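PDB 5I20: uncharacterized protein from Starkeya novella, which exports amino acids across the cell inner membrane with broad specificity, carrying L-threonine, L-methionine, L-lysine and L-glutamate among others. Local coordinates for residues Val161-Tyr166 / Ile223-Trp228; Trp68-Gly73 / Ser167-Arg172. One frame throughout, in Å; residues are numbered along the deposited sequence.

Contact 1 of 2, residues Val161-Tyr166 / Ile223-Trp228. With OLC ((2R)-2,3-dihydroxypropyl (9Z)-octadec-9-enoate), chain G.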
loop_
_atom_site.group_PDB
_atom_site.type_symbol
_atom_site.label_atom_id
_atom_site.label_comp_id
_atom_site.label_asym_id
_atom_site.label_seq_id
_atom_site.Cartn_x
_atom_site.Cartn_y
_atom_site.Cartn_z
ATOM N N VAL A 161 -3.180 8.183 6.717
ATOM C CA VAL A 161 -2.246 8.687 7.721
ATOM C C VAL A 161 -1.559 7.554 8.480
ATOM O O VAL A 161 -0.347 7.584 8.694
ATOM C CB VAL A 161 -2.957 9.609 8.734
ATOM C CG1 VAL A 161 -2.010 10.004 9.859
ATOM C CG2 VAL A 161 -3.501 10.839 8.036
ATOM N N ILE A 162 -2.339 6.556 8.884
ATOM C CA ILE A 162 -1.807 5.429 9.643
ATOM C C ILE A 162 -0.767 4.658 8.828
ATOM O O ILE A 162 0.309 4.325 9.331
ATOM C CB ILE A 162 -2.935 4.480 10.094
ATOM C CG1 ILE A 162 -3.808 5.172 11.142
ATOM C CG2 ILE A 162 -2.368 3.191 10.667
ATOM C CD1 ILE A 162 -5.036 4.381 11.545
ATOM N N TRP A 163 -1.078 4.396 7.564
ATOM C CA TRP A 163 -0.143 3.705 6.682
ATOM C C TRP A 163 1.096 4.554 6.398
ATOM O O TRP A 163 2.212 4.036 6.345
ATOM C CB TRP A 163 -0.827 3.322 5.367
ATOM C CG TRP A 163 0.128 2.780 4.349
ATOM C CD1 TRP A 163 0.576 3.413 3.226
ATOM C CD2 TRP A 163 0.770 1.499 4.369
ATOM N NE1 TRP A 163 1.449 2.602 2.542
ATOM C CE2 TRP A 163 1.585 1.421 3.223
ATOM C CE3 TRP A 163 0.730 0.409 5.244
ATOM C CZ2 TRP A 163 2.357 0.296 2.929
ATOM C CZ3 TRP A 163 1.493 -0.707 4.950
ATOM C CH2 TRP A 163 2.296 -0.756 3.802
ATOM N N SER A 164 0.897 5.856 6.213
ATOM C CA SER A 164 2.010 6.774 5.977
ATOM C C SER A 164 2.934 6.870 7.183
ATOM O O SER A 164 4.157 6.922 7.038
ATOM C CB SER A 164 1.496 8.171 5.626
ATOM O OG SER A 164 0.789 8.159 4.402
ATOM N N VAL A 165 2.347 6.921 8.374
ATOM C CA VAL A 165 3.147 7.016 9.586
ATOM C C VAL A 165 3.862 5.693 9.816
ATOM O O VAL A 165 5.054 5.676 10.103
ATOM C CB VAL A 165 2.291 7.402 10.810
ATOM C CG1 VAL A 165 3.061 7.176 12.105
ATOM C CG2 VAL A 165 1.852 8.854 10.697
ATOM N N TYR A 166 3.141 4.587 9.655
ATOM C CA TYR A 166 3.745 3.262 9.743
ATOM C C TYR A 166 4.962 3.126 8.828
ATOM O O TYR A 166 5.997 2.597 9.232
ATOM C CB TYR A 166 2.724 2.176 9.392
ATOM C CG TYR A 166 3.357 0.823 9.173
ATOM C CD1 TYR A 166 3.723 0.023 10.250
ATOM C CD2 TYR A 166 3.602 0.348 7.891
ATOM C CE1 TYR A 166 4.312 -1.213 10.056
ATOM C CE2 TYR A 166 4.188 -0.884 7.687
ATOM C CZ TYR A 166 4.543 -1.660 8.772
ATOM O OH TYR A 166 5.125 -2.888 8.566
ATOM N N ILE A 223 5.244 -10.923 0.255
ATOM C CA ILE A 223 6.514 -10.401 -0.226
ATOM C C ILE A 223 6.528 -8.879 -0.139
ATOM O O ILE A 223 7.520 -8.281 0.280
ATOM C CB ILE A 223 6.799 -10.843 -1.675
ATOM C CG1 ILE A 223 6.981 -12.361 -1.745
ATOM C CG2 ILE A 223 8.041 -10.150 -2.212
ATOM C CD1 ILE A 223 7.193 -12.882 -3.148
ATOM N N ALA A 224 5.410 -8.265 -0.515
ATOM C CA ALA A 224 5.307 -6.814 -0.609
ATOM C C ALA A 224 5.592 -6.095 0.709
ATOM O O ALA A 224 6.256 -5.066 0.718
ATOM C CB ALA A 224 3.940 -6.424 -1.126
ATOM N N PHE A 225 5.103 -6.626 1.822
ATOM C CA PHE A 225 5.317 -5.955 3.100
ATOM C C PHE A 225 6.762 -6.080 3.567
ATOM O O PHE A 225 7.284 -5.190 4.238
ATOM C CB PHE A 225 4.359 -6.494 4.164
ATOM C CG PHE A 225 2.945 -6.028 3.980
ATOM C CD1 PHE A 225 2.598 -4.711 4.236
ATOM C CD2 PHE A 225 1.966 -6.899 3.536
ATOM C CE1 PHE A 225 1.298 -4.274 4.057
ATOM C CE2 PHE A 225 0.665 -6.469 3.358
ATOM C CZ PHE A 225 0.331 -5.154 3.618
ATOM N N TYR A 226 7.416 -7.175 3.199
ATOM C CA TYR A 226 8.813 -7.365 3.572
ATOM C C TYR A 226 9.727 -6.524 2.690
ATOM O O TYR A 226 10.697 -5.941 3.171
ATOM C CB TYR A 226 9.199 -8.842 3.485
ATOM C CG TYR A 226 8.292 -9.736 4.299
ATOM C CD1 TYR A 226 8.571 -10.015 5.633
ATOM C CD2 TYR A 226 7.150 -10.289 3.738
ATOM C CE1 TYR A 226 7.739 -10.828 6.378
ATOM C CE2 TYR A 226 6.313 -11.100 4.478
ATOM C CZ TYR A 226 6.612 -11.365 5.796
ATOM O OH TYR A 226 5.778 -12.173 6.530
ATOM N N THR A 227 9.411 -6.454 1.401
ATOM C CA THR A 227 10.222 -5.686 0.465
ATOM C C THR A 227 9.982 -4.185 0.659
ATOM O O THR A 227 10.832 -3.363 0.327
ATOM C CB THR A 227 9.932 -6.101 -0.998
ATOM O OG1 THR A 227 10.818 -5.419 -1.887
ATOM C CG2 THR A 227 8.525 -5.763 -1.384
ATOM N N TRP A 228 8.824 -3.840 1.213
ATOM C CA TRP A 228 8.505 -2.458 1.554
ATOM C C TRP A 228 9.237 -2.067 2.833
ATOM O O TRP A 228 9.724 -0.944 2.973
ATOM C CB TRP A 228 6.992 -2.287 1.715
ATOM C CG TRP A 228 6.527 -0.890 2.001
ATOM C CD1 TRP A 228 6.029 -0.420 3.182
ATOM C CD2 TRP A 228 6.492 0.212 1.084
ATOM N NE1 TRP A 228 5.694 0.905 3.060
ATOM C CE2 TRP A 228 5.966 1.318 1.784
ATOM C CE3 TRP A 228 6.857 0.373 -0.255
ATOM C CZ2 TRP A 228 5.798 2.565 1.188
ATOM C CZ3 TRP A 228 6.689 1.614 -0.844
ATOM C CH2 TRP A 228 6.166 2.693 -0.123
HETATM C C10 OLC G . -0.802 0.403 0.612
HETATM C C9 OLC G . -0.347 -1.003 0.428
HETATM C C11 OLC G . -1.926 0.686 1.546
HETATM C C8 OLC G . -1.030 -2.110 1.154
HETATM C C16 OLC G . -5.818 1.686 -1.523
HETATM C C12 OLC G . -2.670 1.894 1.088
HETATM C C7 OLC G . -1.973 -2.825 0.247
HETATM C C15 OLC G . -5.923 1.581 -0.037
HETATM C C13 OLC G . -4.085 1.810 1.554
HETATM C C6 OLC G . -2.614 -3.956 0.981
HETATM C C14 OLC G . -4.975 2.538 0.606
HETATM C C5 OLC G . -4.095 -3.784 0.975
HETATM C C4 OLC G . -4.758 -5.072 1.332
HETATM C C3 OLC G . -6.232 -4.952 1.130
HETATM C C2 OLC G . -6.867 -6.292 1.287
#
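Trp-163 meets Phe-225 and Trp-228 in a buried aromatic cluster that joins the cytoplasmic half of transmembrane helix 150-169 to the start of helix 224-234, close to the centre of the molecule. All three side chains are buried, and the evidence for a cluster lies in how the rings are set. With CG of Trp-163 anti to the backbone N (chi1 172°), the indole reaches away from its own helix and presents its benzo rim to the other one. Trp-228 starts out toward helix 150-169, and its five-membered ring runs nearly parallel to the six-membered ring of Trp-163, at 18°. The centroids are 5.0 Å apart and slid past each other, so overlap is slight; the closest approach is CZ2 of Trp-163 to NE1 of Trp-228, 3.4 Å. Phe-225 is turned differently: its plane stands at 76° to that six-membered ring, and the two meet rim to rim, CE1 of Phe-225 lying 3.7 Å from CH2 of Trp-163.

The acyl chain of a bound OLC lipid lies over a face of Trp-163, C10 sitting 3.6 Å above the ring plane toward its rim, on the side away from NE1 of Trp-228. Farther along the chain, its C8 comes within 4.1 Å of CZ of Phe-225. Tyr-78 and Trp-101 add further rings around Trp-163.

The polar indole N-H of Trp-228 is satisfied by OG of Ser-167, which also hydrogen-bonds the backbone O of Trp-163, a bond that probably limits how the Trp-228 indole can turn. Across the interface itself the contact is purely van der Waals and aromatic. Such a surface suits a lipid tail and is consistent with an apolar lining at the cytoplasmic side of the large central substrate cavity.

Contact 2 of 2, residues Trp68-Gly73 / Ser167-Arg172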
loop_
_atom_site.group_PDB
_atom_site.type_symbol
_atom_site.label_atom_id
_atom_site.label_comp_id
_atom_site.label_asym_id
_atom_site.label_seq_id
_atom_site.Cartn_x
_atom_site.Cartn_y
_atom_site.Cartn_z
ATOM N N TRP A 68 5.798 -3.906 18.497
ATOM C CA TRP A 68 4.497 -4.515 18.243
ATOM C C TRP A 68 3.391 -3.480 18.082
ATOM O O TRP A 68 2.455 -3.681 17.311
ATOM C CB TRP A 68 4.134 -5.482 19.368
ATOM C CG TRP A 68 5.076 -6.625 19.471
ATOM C CD1 TRP A 68 6.022 -6.826 20.434
ATOM C CD2 TRP A 68 5.185 -7.726 18.564
ATOM N NE1 TRP A 68 6.706 -7.991 20.187
ATOM C CE2 TRP A 68 6.212 -8.562 19.045
ATOM C CE3 TRP A 68 4.510 -8.089 17.395
ATOM C CZ2 TRP A 68 6.581 -9.739 18.397
ATOM C CZ3 TRP A 68 4.877 -9.257 16.754
ATOM C CH2 TRP A 68 5.903 -10.068 17.255
ATOM N N VAL A 69 3.487 -2.381 18.822
ATOM C CA VAL A 69 2.508 -1.309 18.699
ATOM C C VAL A 69 2.598 -0.714 17.299
ATOM O O VAL A 69 1.585 -0.454 16.654
ATOM C CB VAL A 69 2.723 -0.210 19.765
ATOM C CG1 VAL A 69 1.901 1.022 19.439
ATOM C CG2 VAL A 69 2.364 -0.738 21.144
ATOM N N HIS A 70 3.828 -0.531 16.832
ATOM C CA HIS A 70 4.101 0.007 15.504
ATOM C C HIS A 70 3.582 -0.903 14.389
ATOM O O HIS A 70 2.861 -0.457 13.497
ATOM C CB HIS A 70 5.609 0.237 15.350
ATOM C CG HIS A 70 6.061 0.418 13.935
ATOM N ND1 HIS A 70 6.785 -0.540 13.259
ATOM C CD2 HIS A 70 5.908 1.451 13.074
ATOM C CE1 HIS A 70 7.051 -0.109 12.040
ATOM N NE2 HIS A 70 6.530 1.096 11.902
ATOM N N GLY A 71 3.940 -2.182 14.450
ATOM C CA GLY A 71 3.589 -3.122 13.402
ATOM C C GLY A 71 2.130 -3.534 13.372
ATOM O O GLY A 71 1.498 -3.539 12.311
ATOM N N ILE A 72 1.592 -3.895 14.533
ATOM C CA ILE A 72 0.195 -4.302 14.626
ATOM C C ILE A 72 -0.717 -3.093 14.467
ATOM O O ILE A 72 -1.726 -3.152 13.764
ATOM C CB ILE A 72 -0.103 -5.010 15.961
ATOM C CG1 ILE A 72 0.791 -6.241 16.116
ATOM C CG2 ILE A 72 -1.571 -5.400 16.049
ATOM C CD1 ILE A 72 0.692 -6.904 17.471
ATOM N N GLY A 73 -0.354 -1.994 15.121
ATOM C CA GLY A 73 -1.104 -0.760 14.992
ATOM C C GLY A 73 -1.053 -0.237 13.571
ATOM O O GLY A 73 -2.002 0.371 13.085
ATOM N N SER A 167 4.827 3.603 7.595
ATOM C CA SER A 167 5.898 3.503 6.609
ATOM C C SER A 167 7.110 4.348 6.986
ATOM O O SER A 167 8.241 3.859 7.004
ATOM C CB SER A 167 5.393 3.923 5.228
ATOM O OG SER A 167 4.350 3.075 4.785
ATOM N N VAL A 168 6.869 5.620 7.277
ATOM C CA VAL A 168 7.944 6.537 7.636
ATOM C C VAL A 168 8.588 6.146 8.965
ATOM O O VAL A 168 9.811 6.193 9.106
ATOM C CB VAL A 168 7.429 7.993 7.706
ATOM C CG1 VAL A 168 8.492 8.921 8.269
ATOM C CG2 VAL A 168 6.984 8.457 6.327
ATOM N N ALA A 169 7.767 5.742 9.933
ATOM C CA ALA A 169 8.277 5.375 11.254
ATOM C C ALA A 169 9.035 4.049 11.232
ATOM O O ALA A 169 9.723 3.707 12.196
ATOM C CB ALA A 169 7.143 5.308 12.265
ATOM N N SER A 170 8.911 3.305 10.137
ATOM C CA SER A 170 9.639 2.049 9.993
ATOM C C SER A 170 11.148 2.278 9.982
ATOM O O SER A 170 11.909 1.415 10.424
ATOM C CB SER A 170 9.208 1.314 8.722
ATOM O OG SER A 170 7.866 0.874 8.824
ATOM N N ARG A 171 11.584 3.437 9.491
ATOM C CA ARG A 171 13.012 3.745 9.473
ATOM C C ARG A 171 13.560 3.885 10.892
ATOM O O ARG A 171 14.726 3.589 11.146
ATOM C CB ARG A 171 13.294 5.017 8.669
ATOM C CG ARG A 171 14.759 5.426 8.682
ATOM C CD ARG A 171 15.151 6.188 7.434
ATOM N NE ARG A 171 15.102 5.341 6.249
ATOM C CZ ARG A 171 16.033 5.327 5.302
ATOM N NH1 ARG A 171 17.095 6.118 5.401
ATOM N NH2 ARG A 171 15.903 4.522 4.258
ATOM N N ARG A 172 12.712 4.323 11.816
ATOM C CA ARG A 172 13.098 4.437 13.218
ATOM C C ARG A 172 13.429 3.064 13.799
ATOM O O ARG A 172 14.312 2.930 14.648
ATOM C CB ARG A 172 11.984 5.117 14.024
ATOM C CG ARG A 172 12.120 5.009 15.536
ATOM C CD ARG A 172 11.172 5.967 16.246
ATOM N NE ARG A 172 11.880 7.112 16.813
ATOM C CZ ARG A 172 11.287 8.154 17.388
ATOM N NH1 ARG A 172 9.964 8.208 17.469
ATOM N NH2 ARG A 172 12.018 9.146 17.878
#
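His-70 reaches across to Ala-169 and Ser-170, and its imidazole is almost the whole of helix 65-88's share of this contact. With CG anti to the backbone N (chi1 164°), the ring is carried out toward the other helix; the CA atoms of His-70 and Ala-169 are 8.0 Å apart. On the tight side, OG of Ser-170 lies at the ring edge in its plane, 3.4 Å from NE2 of His-70. The firmer polar partner of both is the backbone O of Tyr-166, hydrogen-bonded by NE2 of His-70 and by OG of Ser-170. Tyr-166 and Phe-173 also stack on the imidazole. Packing against Ala-169 is looser, CB standing 4.1 Å from CD2 of His-70. Beyond it lies the surface: Arg-172 starts toward helix 65-88, but its guanidinium end leads away and is exposed. Replacing His-70 by an alanine is likely to leave the carbonyl of Tyr-166 without its imidazole partner and to open a gap beside Ala-169. The contact thus ties helix 65-88 to the cytoplasmic end of helix 150-169, where Ser-167 and Ser-170 rest on Met-232 of helix 224-234, while Val-168 packs on helix 101-108.

How the contacts relate
Both contacts draw on helix 150-169, through consecutive segments, and their centres are 8 Å apart. Contact 1 is core: three buried aromatic rings and a lipid tail, about 6 Å from the centre of the chain. Contact 2, about 14 Å out and nearer the cytoplasm, is partly buried, smaller (112 against 186 Å²) and more polar. Trp-163 of this helix meets 224-234, while Ala-169 near its end, with Ser-170, meets 65-88. Packing also joins the two sites directly, since CG2 of Ile-162 lies 3.7 Å from O of Gly-73 and CE1 of Tyr-166 is 3.9 Å from CA of Gly-71.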